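Local coordinates for protein alpha-L-rhamnosidase (Aspergillus terreus, PDB 6GSZ) that probably hydrolyses terminal non-reducing alpha-L-rhamnose residues of alpha-L-rhamnosides, and carries bound calcium ions, at residues Ala15-Thr21 against Thr100-Leu106; Ser34-Gln38 against Ser84-Asp88; Tyr41-Arg47 against Val65-Pro71; Glu77-Arg83 against Trp95-Val101. One frame throughout, in Å; residues are numbered along the deposited sequence.

Overall arrangement
All four contacts lie in the N-terminal immunoglobulin-like domain and reach one five-stranded mixed sheet. All are partly buried. Contact 1 pairs edge strand 15-18 with strand 99-103. Contact 4 pairs strand 99-103 with 78-86, so the two share Thr-100 and Val-101. Both rest on backbone hydrogen bonds. Contact 4 has an inner face of valine and alanine and a partly exposed face with an arginine-tryptophan stack. Contact 2, at the far end of strand 78-86, combines the Trp-36 ring with side-chain, backbone and water-bridged polar contacts. Contact 3 covers the buried, apolar inner face and is polar only at its ends. Salt bridges Glu-44 to Arg-81 and Glu-42 to Arg-83 join contacts 3 and 4.

Contact 1 (Ala15-Thr21 against Thr100-Leu106)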
# COMPACT_ATOMS: atom_id res chain seq x y z
N ALA A 15 -1.75 17.38 -7.46
CA ALA A 15 -2.45 17.14 -8.72
C ALA A 15 -1.72 17.79 -9.90
O ALA A 15 -2.17 18.72 -10.52
CB ALA A 15 -3.90 17.56 -8.58
N LEU A 16 -0.55 17.24 -10.22
CA LEU A 16 0.24 17.64 -11.41
C LEU A 16 0.31 16.45 -12.38
O LEU A 16 0.87 15.40 -12.04
CB LEU A 16 1.63 18.12 -10.97
CG LEU A 16 2.58 18.39 -12.14
CD1 LEU A 16 2.03 19.48 -13.05
CD2 LEU A 16 3.98 18.74 -11.64
N GLY A 17 -0.25 16.65 -13.57
CA GLY A 17 -0.19 15.65 -14.61
C GLY A 17 -1.24 14.55 -14.50
O GLY A 17 -1.05 13.42 -14.95
N ILE A 18 -2.39 14.92 -13.91
CA ILE A 18 -3.45 13.96 -13.61
C ILE A 18 -4.22 13.57 -14.89
O ILE A 18 -4.15 14.22 -15.94
CB ILE A 18 -4.39 14.48 -12.51
CG1 ILE A 18 -5.20 15.69 -12.94
CG2 ILE A 18 -3.59 14.77 -11.24
CD1 ILE A 18 -6.34 16.05 -12.00
N GLY A 19 -5.02 12.52 -14.76
CA GLY A 19 -5.80 11.98 -15.86
C GLY A 19 -7.19 12.58 -16.00
O GLY A 19 -7.85 12.37 -17.01
N GLU A 20 -7.65 13.31 -15.00
CA GLU A 20 -9.04 13.83 -14.96
C GLU A 20 -9.07 15.26 -15.51
O GLU A 20 -8.30 16.10 -15.09
CB GLU A 20 -9.60 13.84 -13.53
CG GLU A 20 -9.68 12.46 -12.92
CD GLU A 20 -8.40 11.94 -12.26
OE1 GLU A 20 -7.53 12.78 -11.89
OE2 GLU A 20 -8.36 10.71 -12.03
N THR A 21 -10.02 15.53 -16.40
CA THR A 21 -10.26 16.91 -16.86
C THR A 21 -11.37 17.57 -16.02
O THR A 21 -11.47 18.82 -16.05
CB THR A 21 -10.70 16.92 -18.32
OG1 THR A 21 -11.91 16.18 -18.46
CG2 THR A 21 -9.62 16.38 -19.21
N THR A 100 -2.99 23.89 -6.77
CA THR A 100 -3.05 23.82 -8.23
C THR A 100 -3.51 22.42 -8.69
O THR A 100 -3.36 21.40 -7.99
CB THR A 100 -1.68 24.16 -8.85
OG1 THR A 100 -0.68 23.28 -8.32
CG2 THR A 100 -1.31 25.60 -8.56
N VAL A 101 -4.08 22.40 -9.88
CA VAL A 101 -4.52 21.18 -10.54
C VAL A 101 -4.26 21.30 -12.04
O VAL A 101 -4.49 22.34 -12.62
CB VAL A 101 -5.99 20.88 -10.20
CG1 VAL A 101 -6.91 22.02 -10.58
CG2 VAL A 101 -6.45 19.58 -10.84
N GLU A 102 -3.69 20.25 -12.64
CA GLU A 102 -3.25 20.33 -14.04
C GLU A 102 -3.26 18.93 -14.64
O GLU A 102 -2.56 18.04 -14.15
CB GLU A 102 -1.82 20.85 -14.04
CG GLU A 102 -1.23 20.98 -15.42
CD GLU A 102 0.18 21.56 -15.39
OE1 GLU A 102 0.46 22.45 -14.55
OE2 GLU A 102 1.03 21.10 -16.22
N PRO A 103 -4.05 18.67 -15.69
CA PRO A 103 -3.99 17.38 -16.35
C PRO A 103 -2.66 17.18 -17.09
O PRO A 103 -2.03 18.15 -17.54
CB PRO A 103 -5.14 17.40 -17.34
CG PRO A 103 -6.08 18.46 -16.78
CD PRO A 103 -5.13 19.52 -16.25
N GLY A 104 -2.34 15.90 -17.28
CA GLY A 104 -1.17 15.47 -18.06
C GLY A 104 -1.47 15.39 -19.54
O GLY A 104 -2.17 16.21 -20.11
N LEU A 105 -0.81 14.43 -20.18
CA LEU A 105 -0.94 14.17 -21.61
C LEU A 105 -2.04 13.12 -21.81
O LEU A 105 -1.88 11.96 -21.42
CB LEU A 105 0.42 13.68 -22.15
CG LEU A 105 1.59 14.61 -21.93
CD1 LEU A 105 2.83 14.07 -22.62
CD2 LEU A 105 1.32 16.01 -22.45
N LEU A 106 -3.19 13.59 -22.31
CA LEU A 106 -4.41 12.79 -22.19
C LEU A 106 -4.68 11.85 -23.37
O LEU A 106 -5.42 10.90 -23.24
CB LEU A 106 -5.60 13.72 -22.01
CG LEU A 106 -5.52 14.70 -20.85
CD1 LEU A 106 -6.66 15.71 -20.91
CD2 LEU A 106 -5.57 13.93 -19.55
O HOH W 1 -0.53 21.08 -9.96
O HOH W 2 -2.40 19.96 -6.01
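This is a parallel strand pairing at one edge of the sheet of the N-terminal domain. Strand 15-18 is one of the two edge strands of the five-stranded sheet and lies beside 99-103, the last strand of the sheet in chain order. Leu-16 pairs with Glu-102 at a CA-CA distance of 5.1 Å, and Ile-18 pairs with Pro-103 at 4.4 Å. The one-residue shift between these pairs is a beta bulge. It brings two amides to one carbonyl: Gly-17 N and Ile-18 N donate to Glu-102 O at 2.8 and 3.1 Å. Gly-104 N then donates to Ile-18 O at 2.8 Å. The bond from Glu-102 N to Ala-15 O is weak, at 3.0 Å. Water 1 links Ala-15 O to Thr-100 OG1, and water 2 links Ala-15 N to Thr-100 O.

Gly-17 has a positive phi of 82°, which favours glycine. A CB on Gly-104 would clash with Gly-17 O. Inside, Ile-18 CD1 meets Val-101 CG2 at 3.7 Å. On the other face Leu-16 CD1 rests on Glu-102 CD at 3.6 Å, and the Glu-102 carboxylate forms a salt bridge with Arg-148 of strand 144-154. Further along, Thr-21 CG2 touches Leu-106 CD1 at 3.5 Å. A short A'-like strand after the first strand, pairing parallel with the G-like last strand, is a pattern known from immunoglobulin-like sandwiches.

Contact 2 (Ser34-Gln38 against Ser84-Asp88); sequences SDWEQ and SFGSD
Segment 34-38 is a loop leading into strand 38-46. Segment 84-88 is the end of strand 78-86 and the turn after it. The two meet antiparallel at a single bridge, the non-hydrogen-bonded pair Gln-38 and Gly-86, with CA atoms 4.5 Å apart. Asp-35 takes a left-handed conformation (phi 52°, psi 43°), and the chain is extended from Trp-36 to Gln-38. Phe-85 and Gly-86 are also extended, and Ser-87 turns away at phi -65°, psi -25°.

Glu-37 O accepts from Ser-87 N at 2.8 Å. Ser-84 OG donates to Gln-38 OE1 at 2.7 Å, both with chi1 t. Gln-38 OE1 also bonds Trp-27 NE1, and Gln-38 NE2 bonds Ser-59 O and Asp-61 O, so the whole amide is satisfied. Water 3 accepts from Glu-37 N (3.1 Å), water 4 donates to Glu-37 OE1 (2.6 Å), and both bond Ser-87 OG (2.8 and 2.9 Å). Trp-36 N bonds Ser-858 OG, Gln-38 N bonds Asn-839 OD1, and Gly-86 N bonds Asp-92 OD1.

Trp-36 (chi1 t) lays its ring along the strand: CH2 is 3.3 Å from Ser-84 OG, at the ring edge, and NE1 is 3.5 Å from Gly-86 CA. Trp-36 NE1 donates to His-91 O, and Asp-35 O ligates a calcium ion. The loops before strand 38-46 and after strand 78-86 meet at one sheet end, like B-C and F-G loops of immunoglobulin-like domains.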
# COMPACT_ATOMS: atom_id res chain seq x y z
N SER A 34 -18.19 23.14 17.79
CA SER A 34 -19.21 22.25 18.29
C SER A 34 -20.39 22.15 17.32
O SER A 34 -20.93 23.16 16.88
CB SER A 34 -19.71 22.71 19.65
OG SER A 34 -18.75 22.46 20.66
N ASP A 35 -20.83 20.91 17.07
CA ASP A 35 -22.07 20.59 16.34
C ASP A 35 -22.13 21.32 15.00
O ASP A 35 -23.18 21.79 14.56
CB ASP A 35 -23.31 20.96 17.16
CG ASP A 35 -23.52 20.06 18.34
OD1 ASP A 35 -23.21 18.88 18.26
OD2 ASP A 35 -24.06 20.57 19.31
N TRP A 36 -21.00 21.35 14.28
CA TRP A 36 -20.92 22.11 13.06
C TRP A 36 -21.20 21.22 11.85
O TRP A 36 -20.61 20.13 11.73
CB TRP A 36 -19.54 22.76 12.95
CG TRP A 36 -19.43 23.75 11.83
CD1 TRP A 36 -19.62 25.10 11.91
CD2 TRP A 36 -19.06 23.48 10.46
NE1 TRP A 36 -19.43 25.68 10.69
CE2 TRP A 36 -19.09 24.71 9.78
CE3 TRP A 36 -18.74 22.32 9.73
CZ2 TRP A 36 -18.81 24.82 8.42
CZ3 TRP A 36 -18.44 22.44 8.39
CH2 TRP A 36 -18.45 23.67 7.75
N GLU A 37 -22.04 21.72 10.94
CA GLU A 37 -22.30 21.10 9.66
C GLU A 37 -22.26 22.18 8.58
O GLU A 37 -22.59 23.34 8.83
CB GLU A 37 -23.66 20.39 9.67
CG GLU A 37 -23.65 19.15 10.54
CD GLU A 37 -24.94 18.34 10.64
OE1 GLU A 37 -25.95 18.90 11.13
OE2 GLU A 37 -24.92 17.16 10.23
N GLN A 38 -21.84 21.78 7.39
CA GLN A 38 -21.78 22.70 6.27
C GLN A 38 -23.16 22.86 5.61
O GLN A 38 -23.87 21.87 5.41
CB GLN A 38 -20.79 22.10 5.25
CG GLN A 38 -20.60 22.95 3.99
CD GLN A 38 -19.66 22.29 3.04
OE1 GLN A 38 -18.43 22.35 3.24
NE2 GLN A 38 -20.24 21.69 2.00
N SER A 84 -16.06 27.34 3.11
CA SER A 84 -17.20 26.58 3.55
C SER A 84 -18.01 27.42 4.56
O SER A 84 -17.44 28.09 5.41
CB SER A 84 -16.71 25.27 4.13
OG SER A 84 -17.79 24.54 4.67
N PHE A 85 -19.34 27.34 4.43
CA PHE A 85 -20.30 28.07 5.23
C PHE A 85 -21.09 27.13 6.15
O PHE A 85 -21.66 26.14 5.69
CB PHE A 85 -21.24 28.82 4.29
CG PHE A 85 -20.56 29.80 3.37
CD1 PHE A 85 -20.04 29.37 2.15
CD2 PHE A 85 -20.39 31.13 3.74
CE1 PHE A 85 -19.40 30.26 1.30
CE2 PHE A 85 -19.74 32.01 2.89
CZ PHE A 85 -19.26 31.57 1.68
N GLY A 86 -21.19 27.51 7.43
CA GLY A 86 -21.86 26.67 8.44
C GLY A 86 -23.37 26.81 8.40
O GLY A 86 -23.91 27.84 8.02
N SER A 87 -24.04 25.72 8.77
CA SER A 87 -25.50 25.66 8.75
C SER A 87 -26.11 26.65 9.74
O SER A 87 -27.26 27.00 9.55
CB SER A 87 -26.01 24.27 8.96
OG SER A 87 -25.68 23.82 10.24
N ASP A 88 -25.37 27.02 10.79
CA ASP A 88 -25.95 27.89 11.85
C ASP A 88 -25.83 29.36 11.44
O ASP A 88 -26.22 30.24 12.18
CB ASP A 88 -25.29 27.65 13.22
CG ASP A 88 -23.77 27.77 13.23
OD1 ASP A 88 -23.21 28.45 12.33
OD2 ASP A 88 -23.14 27.17 14.13
O HOH W 3 -23.44 24.27 11.87
O HOH W 4 -26.99 21.28 10.93

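Contact 3 (Tyr41-Arg47 against Val65-Pro71); sequences YEIEVKR and VPWPSSP
Three alternate residues of strand 38-46, Tyr-41, Ile-43 and Val-45, point into the domain core. The irregular segment 65-71 covers them. It lies between strands 53-58 and 78-86 in the chain and runs along the inner face beside strand 38-46, in the same direction, in the layer facing the sheet of an immunoglobulin-like sandwich. The segments are too far apart for beta pairing: CA atoms are 7.5 Å apart for Ile-43 and Pro-68, and 7.3 Å for Val-45 and Ser-69.

At the centre, Pro-68 CG packs against both Ile-43 CG2 (3.9 Å) and Val-45 CG2 (4.1 Å). Val-45 (chi1 t) also sends CG1 to Trp-67 CH2 at 4.1 Å. Ile-43 CD1 lies 4.2 Å from Val-65 CG2. Tyr-41 (chi1 p) places CZ 3.8 Å from Val-65 CG2, and Val-65 packs on Trp-27.

Polar groups lie at the two ends. Water 5 bonds Tyr-41 OH at 2.7 Å and donates to Pro-66 O at 2.8 Å. At the other end Arg-47 NE forms a salt bridge with Glu-76. Arg-47 NH1 donates to Ser-69 OG at 2.8 Å. Ser-70 O accepts from both Arg-47 NH2 at 3.0 Å and Trp-67 NE1 at 2.9 Å.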
# COMPACT_ATOMS: atom_id res chain seq x y z
N TYR A 41 -20.80 25.88 0.06
CA TYR A 41 -19.38 26.11 -0.21
C TYR A 41 -19.25 27.01 -1.43
O TYR A 41 -20.13 27.12 -2.26
CB TYR A 41 -18.61 24.80 -0.38
CG TYR A 41 -19.04 23.94 -1.53
CD1 TYR A 41 -18.57 24.18 -2.81
CD2 TYR A 41 -19.82 22.81 -1.34
CE1 TYR A 41 -18.90 23.35 -3.88
CE2 TYR A 41 -20.14 21.97 -2.38
CZ TYR A 41 -19.63 22.20 -3.65
OH TYR A 41 -19.97 21.34 -4.69
N GLU A 42 -18.05 27.60 -1.53
CA GLU A 42 -17.61 28.34 -2.70
C GLU A 42 -16.26 27.77 -3.13
O GLU A 42 -15.37 27.58 -2.31
CB GLU A 42 -17.52 29.85 -2.41
CG GLU A 42 -18.88 30.49 -2.36
CD GLU A 42 -18.86 31.98 -2.07
OE1 GLU A 42 -17.79 32.50 -1.75
OE2 GLU A 42 -19.97 32.59 -2.11
N ILE A 43 -16.16 27.52 -4.43
CA ILE A 43 -14.88 27.12 -5.06
C ILE A 43 -14.48 28.24 -6.03
O ILE A 43 -15.23 28.57 -6.95
CB ILE A 43 -14.99 25.78 -5.80
CG1 ILE A 43 -15.44 24.66 -4.88
CG2 ILE A 43 -13.63 25.46 -6.43
CD1 ILE A 43 -15.67 23.30 -5.54
N GLU A 44 -13.29 28.79 -5.80
CA GLU A 44 -12.66 29.80 -6.67
C GLU A 44 -11.72 29.07 -7.62
O GLU A 44 -10.83 28.33 -7.18
CB GLU A 44 -11.89 30.81 -5.82
CG GLU A 44 -11.23 31.93 -6.62
CD GLU A 44 -10.26 32.70 -5.74
OE1 GLU A 44 -10.60 33.82 -5.32
OE2 GLU A 44 -9.21 32.11 -5.40
N VAL A 45 -11.93 29.27 -8.91
CA VAL A 45 -11.07 28.73 -9.94
C VAL A 45 -10.44 29.87 -10.75
O VAL A 45 -11.15 30.64 -11.41
CB VAL A 45 -11.85 27.77 -10.86
CG1 VAL A 45 -10.93 27.14 -11.90
CG2 VAL A 45 -12.59 26.72 -10.04
N LYS A 46 -9.10 29.93 -10.71
CA LYS A 46 -8.33 30.98 -11.44
C LYS A 46 -7.57 30.35 -12.61
O LYS A 46 -6.83 29.39 -12.38
CB LYS A 46 -7.39 31.72 -10.47
CG LYS A 46 -6.50 32.78 -11.10
CD LYS A 46 -7.26 33.99 -11.59
CE LYS A 46 -6.35 35.07 -12.13
NZ LYS A 46 -5.93 34.77 -13.52
N ARG A 47 -7.77 30.86 -13.82
CA ARG A 47 -7.05 30.49 -15.01
C ARG A 47 -6.21 31.69 -15.41
O ARG A 47 -6.72 32.79 -15.31
CB ARG A 47 -8.05 30.16 -16.12
CG ARG A 47 -8.44 28.71 -16.11
CD ARG A 47 -9.39 28.38 -17.26
NE ARG A 47 -9.64 26.95 -17.31
CZ ARG A 47 -10.70 26.36 -16.81
NH1 ARG A 47 -11.46 26.99 -15.91
NH2 ARG A 47 -11.04 25.16 -17.24
N VAL A 65 -16.81 16.35 -4.32
CA VAL A 65 -17.85 17.15 -4.97
C VAL A 65 -17.44 17.41 -6.41
O VAL A 65 -16.27 17.22 -6.77
CB VAL A 65 -18.12 18.47 -4.22
CG1 VAL A 65 -18.32 18.24 -2.72
CG2 VAL A 65 -17.04 19.50 -4.48
N PRO A 66 -18.37 17.79 -7.31
CA PRO A 66 -18.01 17.98 -8.70
C PRO A 66 -17.05 19.13 -9.00
O PRO A 66 -16.99 20.13 -8.30
CB PRO A 66 -19.35 18.25 -9.39
CG PRO A 66 -20.38 17.70 -8.44
CD PRO A 66 -19.80 17.98 -7.06
N TRP A 67 -16.20 18.90 -10.02
CA TRP A 67 -15.46 20.02 -10.60
C TRP A 67 -16.46 21.06 -11.09
O TRP A 67 -17.36 20.71 -11.84
CB TRP A 67 -14.61 19.49 -11.75
CG TRP A 67 -13.84 20.56 -12.47
CD1 TRP A 67 -14.08 21.03 -13.74
CD2 TRP A 67 -12.73 21.30 -11.95
NE1 TRP A 67 -13.18 22.03 -14.04
CE2 TRP A 67 -12.34 22.20 -12.97
CE3 TRP A 67 -12.04 21.29 -10.74
CZ2 TRP A 67 -11.30 23.10 -12.78
CZ3 TRP A 67 -11.01 22.18 -10.56
CH2 TRP A 67 -10.65 23.08 -11.57
N PRO A 68 -16.36 22.32 -10.66
CA PRO A 68 -17.41 23.30 -10.99
C PRO A 68 -17.22 24.12 -12.27
O PRO A 68 -18.08 24.85 -12.68
CB PRO A 68 -17.34 24.26 -9.78
CG PRO A 68 -15.85 24.26 -9.44
CD PRO A 68 -15.42 22.81 -9.63
N SER A 69 -16.05 24.01 -12.89
CA SER A 69 -15.70 24.88 -14.02
C SER A 69 -15.77 24.06 -15.32
O SER A 69 -16.23 22.90 -15.35
CB SER A 69 -14.35 25.54 -13.75
OG SER A 69 -13.92 26.42 -14.78
N SER A 70 -15.37 24.68 -16.44
CA SER A 70 -15.26 23.94 -17.68
C SER A 70 -14.11 22.93 -17.55
O SER A 70 -13.21 23.10 -16.73
CB SER A 70 -15.03 24.86 -18.85
OG SER A 70 -13.93 25.69 -18.57
N PRO A 71 -14.14 21.84 -18.31
CA PRO A 71 -13.05 20.84 -18.27
C PRO A 71 -11.67 21.44 -18.52
O PRO A 71 -11.51 22.35 -19.33
CB PRO A 71 -13.43 19.83 -19.35
CG PRO A 71 -14.93 20.01 -19.54
CD PRO A 71 -15.18 21.49 -19.30
O HOH W 5 -18.87 21.76 -7.09
O HOH W 6 -10.33 24.60 -19.62

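Contact 4 (Glu77-Arg83 against Trp95-Val101)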
# COMPACT_ATOMS: atom_id res chain seq x y z
N GLU A 77 -3.12 24.45 -16.21
CA GLU A 77 -3.16 24.60 -14.75
C GLU A 77 -4.30 25.54 -14.34
O GLU A 77 -4.48 26.63 -14.92
CB GLU A 77 -1.86 25.21 -14.23
CG GLU A 77 -1.71 25.28 -12.73
CD GLU A 77 -0.46 26.00 -12.28
OE1 GLU A 77 -0.45 27.26 -12.36
OE2 GLU A 77 0.46 25.32 -11.79
N ALA A 78 -5.00 25.11 -13.29
CA ALA A 78 -5.90 26.01 -12.54
C ALA A 78 -5.41 26.14 -11.10
O ALA A 78 -4.86 25.17 -10.50
CB ALA A 78 -7.32 25.50 -12.58
N THR A 79 -5.70 27.31 -10.51
CA THR A 79 -5.43 27.53 -9.10
C THR A 79 -6.77 27.61 -8.38
O THR A 79 -7.64 28.30 -8.85
CB THR A 79 -4.59 28.81 -8.89
OG1 THR A 79 -3.38 28.62 -9.63
CG2 THR A 79 -4.26 29.08 -7.45
N VAL A 80 -6.89 26.87 -7.27
CA VAL A 80 -8.18 26.65 -6.63
C VAL A 80 -8.11 27.04 -5.17
O VAL A 80 -7.14 26.71 -4.48
CB VAL A 80 -8.59 25.18 -6.79
CG1 VAL A 80 -9.85 24.90 -5.98
CG2 VAL A 80 -8.85 24.86 -8.26
N ARG A 81 -9.17 27.72 -4.69
CA ARG A 81 -9.38 27.89 -3.25
C ARG A 81 -10.84 27.52 -2.96
O ARG A 81 -11.67 27.60 -3.85
CB ARG A 81 -9.10 29.32 -2.79
CG ARG A 81 -7.68 29.80 -3.02
CD ARG A 81 -7.42 31.12 -2.30
NE ARG A 81 -8.22 32.19 -2.86
CZ ARG A 81 -8.46 33.35 -2.22
NH1 ARG A 81 -7.92 33.58 -1.03
NH2 ARG A 81 -9.26 34.26 -2.77
N VAL A 82 -11.09 27.12 -1.71
CA VAL A 82 -12.42 26.78 -1.25
C VAL A 82 -12.70 27.51 0.05
O VAL A 82 -11.82 27.69 0.87
CB VAL A 82 -12.55 25.25 -1.05
CG1 VAL A 82 -13.94 24.86 -0.55
CG2 VAL A 82 -12.16 24.51 -2.32
N ARG A 83 -13.97 27.83 0.28
CA ARG A 83 -14.42 28.21 1.62
C ARG A 83 -15.80 27.59 1.84
O ARG A 83 -16.53 27.35 0.93
CB ARG A 83 -14.40 29.72 1.86
CG ARG A 83 -15.31 30.51 0.95
CD ARG A 83 -15.23 32.00 1.33
NE ARG A 83 -16.11 32.77 0.49
CZ ARG A 83 -16.38 34.06 0.69
NH1 ARG A 83 -15.83 34.72 1.71
NH2 ARG A 83 -17.22 34.66 -0.13
N TRP A 95 -11.06 31.52 3.30
CA TRP A 95 -10.57 30.83 2.11
C TRP A 95 -9.39 29.95 2.48
O TRP A 95 -8.51 30.34 3.26
CB TRP A 95 -10.13 31.83 1.04
CG TRP A 95 -11.24 32.53 0.33
CD1 TRP A 95 -11.58 33.84 0.45
CD2 TRP A 95 -12.08 31.98 -0.70
NE1 TRP A 95 -12.61 34.13 -0.40
CE2 TRP A 95 -12.94 33.01 -1.12
CE3 TRP A 95 -12.22 30.73 -1.28
CZ2 TRP A 95 -13.91 32.81 -2.10
CZ3 TRP A 95 -13.17 30.53 -2.25
CH2 TRP A 95 -14.00 31.56 -2.67
N SER A 96 -9.40 28.75 1.90
CA SER A 96 -8.30 27.84 2.00
C SER A 96 -7.03 28.42 1.38
O SER A 96 -7.08 29.34 0.59
CB SER A 96 -8.64 26.54 1.29
OG SER A 96 -8.67 26.73 -0.09
N ASP A 97 -5.89 27.83 1.75
CA ASP A 97 -4.68 28.05 0.98
C ASP A 97 -4.93 27.54 -0.43
O ASP A 97 -5.65 26.58 -0.62
CB ASP A 97 -3.48 27.34 1.60
CG ASP A 97 -3.09 27.86 2.96
OD1 ASP A 97 -3.44 29.03 3.27
OD2 ASP A 97 -2.48 27.08 3.72
N ALA A 98 -4.35 28.24 -1.42
CA ALA A 98 -4.50 27.89 -2.80
C ALA A 98 -3.72 26.60 -3.11
O ALA A 98 -2.63 26.33 -2.57
CB ALA A 98 -4.01 29.04 -3.67
N VAL A 99 -4.31 25.81 -4.01
CA VAL A 99 -3.67 24.62 -4.55
C VAL A 99 -3.84 24.66 -6.08
O VAL A 99 -4.69 25.32 -6.60
CB VAL A 99 -4.32 23.34 -3.99
CG1 VAL A 99 -4.08 23.18 -2.50
CG2 VAL A 99 -5.82 23.26 -4.27
N THR A 100 -2.99 23.89 -6.77
CA THR A 100 -3.05 23.82 -8.23
C THR A 100 -3.51 22.42 -8.69
O THR A 100 -3.36 21.40 -7.99
CB THR A 100 -1.68 24.16 -8.85
OG1 THR A 100 -0.68 23.28 -8.32
CG2 THR A 100 -1.31 25.60 -8.56
N VAL A 101 -4.08 22.40 -9.88
CA VAL A 101 -4.52 21.18 -10.54
C VAL A 101 -4.26 21.30 -12.04
O VAL A 101 -4.49 22.34 -12.62
CB VAL A 101 -5.99 20.88 -10.20
CG1 VAL A 101 -6.91 22.02 -10.58
CG2 VAL A 101 -6.45 19.58 -10.84
O HOH W 7 -5.96 31.92 0.62
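Trp-95 loses the most surface here, 140 Å², followed by Arg-81 with 102 Å² and Val-101 with 69 Å². The indole of Trp-95 is held between two arginines of strand 78-86. The Arg-81 guanidinium lies flat on one face, with planes at 19° and centres 4.1 Å apart. Its CZ is also 4.1 Å from the centroid of the five-membered ring, a cation-pi contact. On the opposite face Arg-83 CG makes a CH-pi contact, 3.7 Å from the centroid of the six-membered ring. Arg-81 and Arg-83 also form salt bridges with Glu-44 and Glu-42. Water 7 accepts from Arg-81 NH1 at 3.1 Å and donates to Ser-96 O at 2.8 Å.

Next to the tryptophan, Ser-96 takes the place of a strand residue. Ser-96 N donates to Val-82 O at 2.8 Å, and Ser-96 OG accepts from Val-82 N at 2.9 Å. The stack of arginines on a tryptophan before the last strand of this immunoglobulin-like sheet recalls, without the full motif, the WSXWS region of class I cytokine receptors.

Regular antiparallel pairing follows. Val-80 N donates to Val-99 O at 2.8 Å, and Val-99 N to Val-80 O at 3.0 Å. Val-101 exchanges two 2.9 Å bonds with Ala-78, N to O each way. On the inner face Val-101 CG1 meets Ala-78 CB at 4.0 Å and Val-80 CG2 at 4.1 Å.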